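PDB 7A9J: Cfl from Pectobacterium brasiliense, which probably activates carboxylic acids such as coronafacic acid with ATP as acyl adenylates and joins them to amines to form amides. Local coordinates for residues 39-44 against 256-261; 229-234 against 276-281; 84-89 against 245-250. The protein carries 1 engineered substitution. All coordinates share one frame; numbering follows the deposited sequence. Where two conformers were deposited one is given.

How the interactions relate
Interactions 1 and 2 lie in one run of parallel strands, with centres about 10 Å apart. The order is 39-42, 255-257, 230-233, 278-281, and Leu-257 N lies 2.8 Å from Ile-231 O, a probable hydrogen bond. Interaction 3 brings in helix 240-251, which lies between strands 230-233 and 255-257 in the chain. Its Leu-250 touches Ala-40 of interaction 1. Its Ile-245 meets interaction 2, with CD1 3.6 Å from Ala-280 CB. The same helix carries Trp-241 and Leu-244 of the ligand pocket. The bound indene carboxylic acid is about 8 Å from the side chain of Ala-280 and about 10 Å from that of Phe-247.

Interaction 1: residues 39-44 against 256-261. With PO4 (phosphate ion), chain C.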
loop_
_atom_site.group_PDB
_atom_site.type_symbol
_atom_site.label_atom_id
_atom_site.label_comp_id
_atom_site.label_asym_id
_atom_site.label_seq_id
_atom_site.Cartn_x
_atom_site.Cartn_y
_atom_site.Cartn_z
ATOM N N THR A 39 19.966 -15.331 6.064
ATOM C CA THR A 39 18.550 -15.360 6.424
ATOM C C THR A 39 17.727 -14.686 5.332
ATOM O O THR A 39 17.981 -13.537 4.978
ATOM C CB THR A 39 18.346 -14.640 7.745
ATOM O OG1 THR A 39 19.098 -15.355 8.734
ATOM C CG2 THR A 39 16.895 -14.604 8.150
ATOM N N ALA A 40 16.726 -15.397 4.822
ATOM C CA ALA A 40 15.804 -14.799 3.861
ATOM C C ALA A 40 14.575 -14.197 4.551
ATOM O O ALA A 40 14.124 -13.104 4.166
ATOM C CB ALA A 40 15.350 -15.826 2.830
ATOM N N VAL A 41 13.967 -14.883 5.513
ATOM C CA VAL A 41 12.718 -14.463 6.157
ATOM C C VAL A 41 12.864 -14.724 7.642
ATOM O O VAL A 41 13.444 -15.739 8.051
ATOM C CB VAL A 41 11.465 -15.211 5.629
ATOM C CG1 VAL A 41 10.157 -14.395 5.959
ATOM C CG2 VAL A 41 11.583 -15.394 4.141
ATOM N N LYS A 42 12.348 -13.822 8.448
ATOM C CA LYS A 42 12.343 -14.029 9.882
ATOM C C LYS A 42 11.037 -13.530 10.465
ATOM O O LYS A 42 10.313 -12.729 9.866
ATOM C CB LYS A 42 13.573 -13.421 10.551
ATOM C CG LYS A 42 13.602 -11.955 10.678
ATOM C CD LYS A 42 15.065 -11.457 10.647
ATOM C CE LYS A 42 15.166 -10.005 11.112
ATOM N NZ LYS A 42 16.585 -9.619 11.358
ATOM N N SER A 43 10.706 -14.091 11.614
ATOM C CA SER A 43 9.574 -13.651 12.401
ATOM C C SER A 43 10.141 -13.431 13.775
ATOM O O SER A 43 11.367 -13.494 13.964
ATOM C CB SER A 43 8.422 -14.661 12.406
ATOM O OG SER A 43 8.875 -15.904 12.907
ATOM N N ILE A 44 9.291 -13.162 14.752
ATOM C CA ILE A 44 9.821 -13.004 16.088
ATOM C C ILE A 44 10.436 -14.317 16.578
ATOM O O ILE A 44 11.444 -14.306 17.277
ATOM C CB ILE A 44 8.737 -12.506 17.047
ATOM C CG1 ILE A 44 8.417 -11.048 16.694
ATOM C CG2 ILE A 44 9.196 -12.641 18.478
ATOM C CD1 ILE A 44 7.460 -10.412 17.623
ATOM N N VAL A 256 13.481 -10.441 5.018
ATOM C CA VAL A 256 12.143 -9.889 5.184
ATOM C C VAL A 256 11.648 -10.317 6.559
ATOM O O VAL A 256 11.698 -11.506 6.916
ATOM C CB VAL A 256 11.181 -10.378 4.084
ATOM C CG1 VAL A 256 9.713 -9.938 4.376
ATOM C CG2 VAL A 256 11.655 -9.907 2.703
ATOM N N LEU A 257 11.167 -9.358 7.322
ATOM C CA LEU A 257 10.582 -9.585 8.640
ATOM C C LEU A 257 9.088 -9.696 8.489
ATOM O O LEU A 257 8.465 -8.773 7.953
ATOM C CB LEU A 257 10.923 -8.433 9.588
ATOM C CG LEU A 257 10.202 -8.442 10.946
ATOM C CD1 LEU A 257 10.643 -9.653 11.836
ATOM C CD2 LEU A 257 10.534 -7.067 11.651
ATOM N N LEU A 258 8.517 -10.827 8.931
ATOM C CA LEU A 258 7.076 -11.026 8.920
ATOM C C LEU A 258 6.487 -10.926 10.318
ATOM O O LEU A 258 6.943 -11.584 11.252
ATOM C CB LEU A 258 6.703 -12.382 8.316
ATOM C CG LEU A 258 7.061 -12.510 6.834
ATOM C CD1 LEU A 258 6.549 -13.917 6.362
ATOM C CD2 LEU A 258 6.405 -11.435 5.961
ATOM N N LEU A 259 5.439 -10.092 10.448
ATOM C CA LEU A 259 4.729 -9.925 11.710
ATOM C C LEU A 259 3.290 -10.429 11.642
ATOM O O LEU A 259 2.593 -10.242 10.641
ATOM C CB LEU A 259 4.697 -8.437 12.070
ATOM C CG LEU A 259 6.075 -7.782 12.141
ATOM C CD1 LEU A 259 5.890 -6.284 12.543
ATOM C CD2 LEU A 259 6.942 -8.542 13.164
ATOM N N SER A 260 2.818 -10.927 12.767
ATOM C CA SER A 260 1.445 -11.348 12.956
ATOM C C SER A 260 0.588 -10.140 13.325
ATOM O O SER A 260 1.102 -9.077 13.642
ATOM C CB SER A 260 1.378 -12.388 14.046
ATOM O OG SER A 260 1.490 -11.766 15.316
ATOM N N GLU A 261 -0.735 -10.332 13.302
ATOM C CA GLU A 261 -1.653 -9.278 13.732
ATOM C C GLU A 261 -1.340 -8.831 15.164
ATOM O O GLU A 261 -1.248 -7.622 15.445
ATOM C CB GLU A 261 -3.096 -9.783 13.606
ATOM C CG GLU A 261 -4.129 -8.646 13.740
ATOM C CD GLU A 261 -5.525 -9.015 13.238
ATOM O OE1 GLU A 261 -5.961 -10.170 13.450
ATOM O OE2 GLU A 261 -6.187 -8.134 12.634
HETATM P P PO4 C . -2.628 -13.540 12.163
HETATM O O1 PO4 C . -4.002 -12.965 11.749
HETATM O O2 PO4 C . -2.614 -13.947 13.620
HETATM O O3 PO4 C . -1.601 -12.470 11.949
HETATM O O4 PO4 C . -2.248 -14.733 11.356
HETATM O O HOH W 1 6.585 -12.380 13.813
#
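Val-41 pairs with Val-256, and Lys-42 with Leu-257, as parallel strand neighbours. Three backbone hydrogen bonds join the two segments. Val-256 N gives a bond of 2.9 Å to Ala-40 O. Lys-42 N then bonds Val-256 O, also at 2.9 Å. The last bond, Leu-258 N to Lys-42 O, is 2.8 Å long and almost straight, with 173° at the hydrogen. CA-H groups of Val-41, Leu-257 and Ser-43 add weaker contacts to carbonyl oxygens across the gap.

Within the AMP-binding region, strand 39-42 lies between strand 255-257, which is parallel to it, and strand 47-49, which is antiparallel. On the antiparallel side Ala-40 and Val-41 share Ile-48 as backbone partner, which makes a classic beta bulge.

Apolar contacts lie on both faces. On one, Val-41 CG1 meets Leu-258 CD1 at 3.7 Å. CG1 stands opposite the backbone N of Val-41 (chi1 -160°). Phe-83 of helix 83-95 touches both residues. On the other face, Lys-42 offers its aliphatic part, and Lys-42 CG sits 3.9 Å from Leu-257 CD1.

Water continues the link past the strand pairing. One molecule accepts from Ile-44 N (3.0 Å) and donates to Leu-258 O (2.7 Å).

Anion binding occurs at the far end of 256-261. Ser-260 is the N-cap of helix 261-265, and Glu-261 N donates to O3 of a phosphate ion at 2.7 Å. Lys-128 and Arg-129 also bind this ion, which probably came from the crystallisation liquor.

Interaction 2: residues 229-234 against 276-281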
loop_
_atom_site.group_PDB
_atom_site.type_symbol
_atom_site.label_atom_id
_atom_site.label_comp_id
_atom_site.label_asym_id
_atom_site.label_seq_id
_atom_site.Cartn_x
_atom_site.Cartn_y
_atom_site.Cartn_z
ATOM N N PRO A 229 20.388 -5.791 6.164
ATOM C CA PRO A 229 19.108 -5.080 6.378
ATOM C C PRO A 229 17.940 -6.030 6.325
ATOM O O PRO A 229 17.871 -6.881 5.439
ATOM C CB PRO A 229 19.024 -4.083 5.208
ATOM C CG PRO A 229 20.402 -3.909 4.751
ATOM C CD PRO A 229 21.070 -5.263 4.965
ATOM N N ALA A 230 17.049 -5.907 7.307
ATOM C CA ALA A 230 15.750 -6.571 7.297
ATOM C C ALA A 230 14.671 -5.563 6.895
ATOM O O ALA A 230 14.634 -4.438 7.393
ATOM C CB ALA A 230 15.406 -7.156 8.673
ATOM N N ILE A 231 13.781 -6.004 6.029
ATOM C CA ILE A 231 12.718 -5.188 5.423
ATOM C C ILE A 231 11.426 -5.634 6.062
ATOM O O ILE A 231 11.142 -6.833 6.102
ATOM C CB ILE A 231 12.698 -5.393 3.886
ATOM C CG1 ILE A 231 13.650 -4.431 3.177
ATOM C CG2 ILE A 231 11.277 -5.288 3.253
ATOM C CD1 ILE A 231 14.898 -4.129 3.857
ATOM N N LEU A 232 10.606 -4.667 6.521
ATOM C CA LEU A 232 9.324 -4.982 7.110
ATOM C C LEU A 232 8.246 -4.283 6.302
ATOM O O LEU A 232 8.353 -3.074 6.019
ATOM C CB LEU A 232 9.244 -4.503 8.560
ATOM C CG LEU A 232 7.895 -4.479 9.224
ATOM C CD1 LEU A 232 7.332 -5.897 9.268
ATOM C CD2 LEU A 232 8.007 -3.827 10.667
ATOM N N SER A 233 7.205 -5.016 5.950
ATOM C CA SER A 233 6.007 -4.347 5.415
ATOM C C SER A 233 4.847 -4.581 6.369
ATOM O O SER A 233 4.496 -5.739 6.652
ATOM C CB SER A 233 5.644 -4.851 4.010
ATOM O OG SER A 233 4.407 -4.221 3.612
ATOM N N LEU A 234 4.229 -3.473 6.847
ATOM C CA LEU A 234 3.115 -3.611 7.762
ATOM C C LEU A 234 1.817 -3.966 7.028
ATOM O O LEU A 234 0.842 -4.366 7.682
ATOM C CB LEU A 234 2.917 -2.304 8.546
ATOM C CG LEU A 234 4.153 -2.036 9.422
ATOM C CD1 LEU A 234 4.029 -0.661 10.038
ATOM C CD2 LEU A 234 4.260 -3.079 10.545
ATOM N N PRO A 276 13.897 -3.500 12.433
ATOM C CA PRO A 276 14.066 -3.565 10.986
ATOM C C PRO A 276 14.769 -2.305 10.468
ATOM O O PRO A 276 14.758 -1.240 11.096
ATOM C CB PRO A 276 12.628 -3.655 10.466
ATOM C CG PRO A 276 11.813 -2.967 11.537
ATOM C CD PRO A 276 12.480 -3.316 12.822
ATOM N N ALA A 277 15.414 -2.445 9.318
ATOM C CA ALA A 277 16.120 -1.331 8.691
ATOM C C ALA A 277 15.196 -0.489 7.832
ATOM O O ALA A 277 15.545 0.661 7.515
ATOM C CB ALA A 277 17.258 -1.836 7.794
ATOM N N TRP A 278 14.035 -1.036 7.456
ATOM C CA TRP A 278 13.167 -0.406 6.469
ATOM C C TRP A 278 11.759 -0.865 6.778
ATOM O O TRP A 278 11.551 -2.064 7.035
ATOM C CB TRP A 278 13.609 -0.825 5.070
ATOM C CG TRP A 278 12.886 -0.144 3.914
ATOM C CD1 TRP A 278 13.352 0.909 3.187
ATOM C CD2 TRP A 278 11.700 -0.588 3.281
ATOM N NE1 TRP A 278 12.499 1.167 2.143
ATOM C CE2 TRP A 278 11.460 0.269 2.197
ATOM C CE3 TRP A 278 10.781 -1.632 3.560
ATOM C CZ2 TRP A 278 10.363 0.130 1.345
ATOM C CZ3 TRP A 278 9.661 -1.769 2.723
ATOM C CH2 TRP A 278 9.474 -0.906 1.608
ATOM N N ILE A 279 10.798 0.071 6.792
ATOM C CA ILE A 279 9.428 -0.251 7.165
ATOM C C ILE A 279 8.521 0.394 6.120
ATOM O O ILE A 279 8.506 1.635 5.988
ATOM C CB ILE A 279 9.060 0.316 8.545
ATOM C CG1 ILE A 279 10.057 -0.170 9.609
ATOM C CG2 ILE A 279 7.626 -0.051 8.890
ATOM C CD1 ILE A 279 9.761 0.452 10.990
ATOM N N ALA A 280 7.707 -0.416 5.463
ATOM C CA ALA A 280 6.605 0.105 4.659
ATOM C C ALA A 280 5.298 0.029 5.435
ATOM O O ALA A 280 5.078 -0.871 6.238
ATOM C CB ALA A 280 6.485 -0.682 3.337
ATOM N N GLY A 281 4.399 0.998 5.188
ATOM C CA GLY A 281 3.115 0.935 5.884
ATOM C C GLY A 281 2.160 1.934 5.248
ATOM O O GLY A 281 2.543 2.724 4.383
#
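The indole of Trp-278 is met at a slant by Ile-231, whose CG2 lies 3.7 Å from Trp-278 CE3. Trp-278 CG is anti to the backbone N (chi1 -174°), which carries the indole to Ile-231. Leu-232 O also approaches this ring obliquely. The Ile-231 CD1 methyl reaches back to Trp-278 CB. Val-306, Val-308 and Ile-245 also touch the Trp-278 side chain. The pyrrolidine of Pro-276 lies beside Leu-232, pointing the same way, with CB atoms 4.0 Å apart.

Strand 230-233 lies between 255-257 and 278-281, and 278-281 pairs on its far side with 306-311, all parallel. Segment axes of 230-233 and 278-281 are 13° apart. Leu-232 N bonds Trp-278 O and Leu-232 O accepts from Ala-280 N, each at 2.8 Å. Leu-234 N closes the ladder on Ala-280 O. At the other end, Ala-230 O takes Ala-277 N at 2.9 Å and Trp-278 N only weakly at 3.5 Å.

On the Leu-232 face, Ile-279 CG2 meets Leu-234 CD1 at 3.8 Å.

All hydrogen bonds between the segments are backbone to backbone. Across the pair the side chains touch mainly through carbon, and the Ser-233 hydroxyl turns to Ser-242 OG of helix 240-251.

Interaction 3: residues 84-89 against 245-250; sequences ELIATY and ITFAAL
Ile-86 and Thr-246 have the nearest CA atoms of segments 84-89 and 245-250, 7.9 Å apart, and the segment axes cross at -82°. The axes stay 11.6 Å apart, so the contact is made by side chains. Helix 83-95 packs on strand 74-78 of the five-stranded parallel sheet. Helix 240-251 packs on strands 230-233 and 278-281 of another sheet. The contact thus joins helices from two sheets, consistent with the layered alpha-beta-alpha-beta-alpha N-terminal domain of adenylate-forming enzymes.

Ile-86 carries much of the contact. Two conformers were deposited for it, and the distances hold for one. Its CG1 branch is anti to N (chi1 -178°) and extends toward the other helix. There it meets Thr-246 and Leu-250 tip to tip, and Ile-86 CG1 is 4.0 Å from Leu-250 CD1. Ile-86 and Phe-247 run past each other antiparallel, Ile-86 CD1 being 3.6 Å from Phe-247 CE1.

Thr-246 presents its CG2 methyl to Ile-86. Its chi1 of -60° turns OG1 beside its own backbone N, and the hydroxyl bonds Ser-242 O within its helix. The polar end is thus satisfied although the residue is buried.

Tyr-89 CB lies at the edge of the Phe-247 ring, near its plane, 3.9 Å from Phe-247 CZ. Phe-247 CZ in turn approaches the Tyr-89 ring obliquely. Ile-86 CD1 sits at the edge of the tyrosine ring, in its plane. The Tyr-89 hydroxyl bonds Leu-237 O, tying helix 83-95 to the loop ahead of helix 240-251.

Within helix 83-95, Glu-84 O accepts twice from Thr-88. Thr-88 OG1 (2.7 Å) and Thr-88 N (2.8 Å) reach Glu-84 O from opposite faces of its plane.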
loop_
_atom_site.group_PDB
_atom_site.type_symbol
_atom_site.label_atom_id
_atom_site.label_comp_id
_atom_site.label_asym_id
_atom_site.label_seq_id
_atom_site.Cartn_x
_atom_site.Cartn_y
_atom_site.Cartn_z
ATOM N N GLU A 84 5.252 -19.860 4.780
ATOM C CA GLU A 84 4.579 -20.657 3.764
ATOM C C GLU A 84 3.945 -19.793 2.695
ATOM O O GLU A 84 3.869 -20.245 1.531
ATOM C CB GLU A 84 3.494 -21.562 4.386
ATOM C CG GLU A 84 4.126 -22.711 5.185
ATOM C CD GLU A 84 4.612 -22.281 6.580
ATOM O OE1 GLU A 84 4.366 -21.147 7.041
ATOM O OE2 GLU A 84 5.224 -23.136 7.245
ATOM N N LEU A 85 3.526 -18.550 3.046
ATOM C CA LEU A 85 2.876 -17.698 2.052
ATOM C C LEU A 85 3.880 -17.301 0.977
ATOM O O LEU A 85 3.608 -17.453 -0.225
ATOM C CB LEU A 85 2.261 -16.452 2.743
ATOM C CG LEU A 85 1.586 -15.445 1.792
ATOM C CD1 LEU A 85 0.651 -16.180 0.787
ATOM C CD2 LEU A 85 0.791 -14.441 2.641
ATOM N N ILE A 86 5.062 -16.824 1.381
ATOM C CA ILE A 86 6.016 -16.402 0.355
ATOM C C ILE A 86 6.567 -17.622 -0.390
ATOM O O ILE A 86 6.782 -17.567 -1.612
ATOM C CB ILE A 86 7.117 -15.517 0.978
ATOM C CG1 ILE A 86 8.108 -15.029 -0.121
ATOM C CG2 ILE A 86 7.812 -16.272 2.134
ATOM C CD1 ILE A 86 7.447 -14.214 -1.321
ATOM N N ALA A 87 6.722 -18.763 0.294
ATOM C CA ALA A 87 7.147 -19.951 -0.420
ATOM C C ALA A 87 6.122 -20.363 -1.472
ATOM O O ALA A 87 6.493 -20.817 -2.575
ATOM C CB ALA A 87 7.404 -21.065 0.592
ATOM N N THR A 88 4.825 -20.234 -1.135
ATOM C CA THR A 88 3.775 -20.646 -2.062
ATOM C C THR A 88 3.734 -19.730 -3.266
ATOM O O THR A 88 3.567 -20.203 -4.387
ATOM C CB THR A 88 2.418 -20.623 -1.341
ATOM O OG1 THR A 88 2.433 -21.656 -0.331
ATOM C CG2 THR A 88 1.269 -20.890 -2.317
ATOM N N TYR A 89 3.884 -18.398 -3.058
ATOM C CA TYR A 89 3.989 -17.520 -4.227
ATOM C C TYR A 89 5.101 -17.994 -5.162
ATOM O O TYR A 89 4.900 -18.098 -6.373
ATOM C CB TYR A 89 4.301 -16.069 -3.819
ATOM C CG TYR A 89 3.262 -15.344 -3.078
ATOM C CD1 TYR A 89 1.895 -15.595 -3.288
ATOM C CD2 TYR A 89 3.633 -14.355 -2.182
ATOM C CE1 TYR A 89 0.916 -14.824 -2.624
ATOM C CE2 TYR A 89 2.671 -13.609 -1.487
ATOM C CZ TYR A 89 1.320 -13.837 -1.720
ATOM O OH TYR A 89 0.349 -13.102 -1.072
ATOM N N ILE A 245 7.027 -5.846 -2.546
ATOM C CA ILE A 245 8.105 -5.485 -1.618
ATOM C C ILE A 245 8.891 -6.722 -1.238
ATOM O O ILE A 245 10.116 -6.690 -1.206
ATOM C CB ILE A 245 7.552 -4.847 -0.339
ATOM C CG1 ILE A 245 7.083 -3.414 -0.662
ATOM C CG2 ILE A 245 8.614 -4.790 0.749
ATOM C CD1 ILE A 245 6.184 -2.848 0.476
ATOM N N THR A 246 8.182 -7.803 -0.971
ATOM C CA THR A 246 8.853 -9.032 -0.527
ATOM C C THR A 246 9.742 -9.611 -1.644
ATOM O O THR A 246 10.901 -9.973 -1.409
ATOM C CB THR A 246 7.778 -10.015 -0.054
ATOM O OG1 THR A 246 7.052 -9.432 1.027
ATOM C CG2 THR A 246 8.461 -11.410 0.424
ATOM N N PHE A 247 9.225 -9.725 -2.872
ATOM C CA PHE A 247 10.039 -10.194 -3.969
ATOM C C PHE A 247 11.243 -9.279 -4.171
ATOM O O PHE A 247 12.368 -9.746 -4.384
ATOM C CB PHE A 247 9.278 -10.248 -5.306
ATOM C CG PHE A 247 8.150 -11.246 -5.349
ATOM C CD1 PHE A 247 8.235 -12.506 -4.689
ATOM C CD2 PHE A 247 7.078 -11.012 -6.166
ATOM C CE1 PHE A 247 7.173 -13.400 -4.797
ATOM C CE2 PHE A 247 6.018 -11.907 -6.256
ATOM C CZ PHE A 247 6.079 -13.129 -5.620
ATOM N N ALA A 248 11.008 -7.964 -4.117
ATOM C CA ALA A 248 12.093 -7.035 -4.409
ATOM C C ALA A 248 13.162 -7.088 -3.337
ATOM O O ALA A 248 14.351 -7.066 -3.674
ATOM C CB ALA A 248 11.529 -5.581 -4.520
ATOM N N ALA A 249 12.762 -7.177 -2.058
ATOM C CA ALA A 249 13.739 -7.239 -0.978
ATOM C C ALA A 249 14.597 -8.502 -1.091
ATOM O O ALA A 249 15.811 -8.444 -0.999
ATOM C CB ALA A 249 13.068 -7.276 0.405
ATOM N N LEU A 250 13.950 -9.649 -1.295
ATOM C CA LEU A 250 14.690 -10.907 -1.427
ATOM C C LEU A 250 15.623 -10.868 -2.621
ATOM O O LEU A 250 16.776 -11.277 -2.502
ATOM C CB LEU A 250 13.713 -12.085 -1.519
ATOM C CG LEU A 250 12.878 -12.289 -0.250
ATOM C CD1 LEU A 250 11.778 -13.369 -0.504
ATOM C CD2 LEU A 250 13.786 -12.744 0.901
#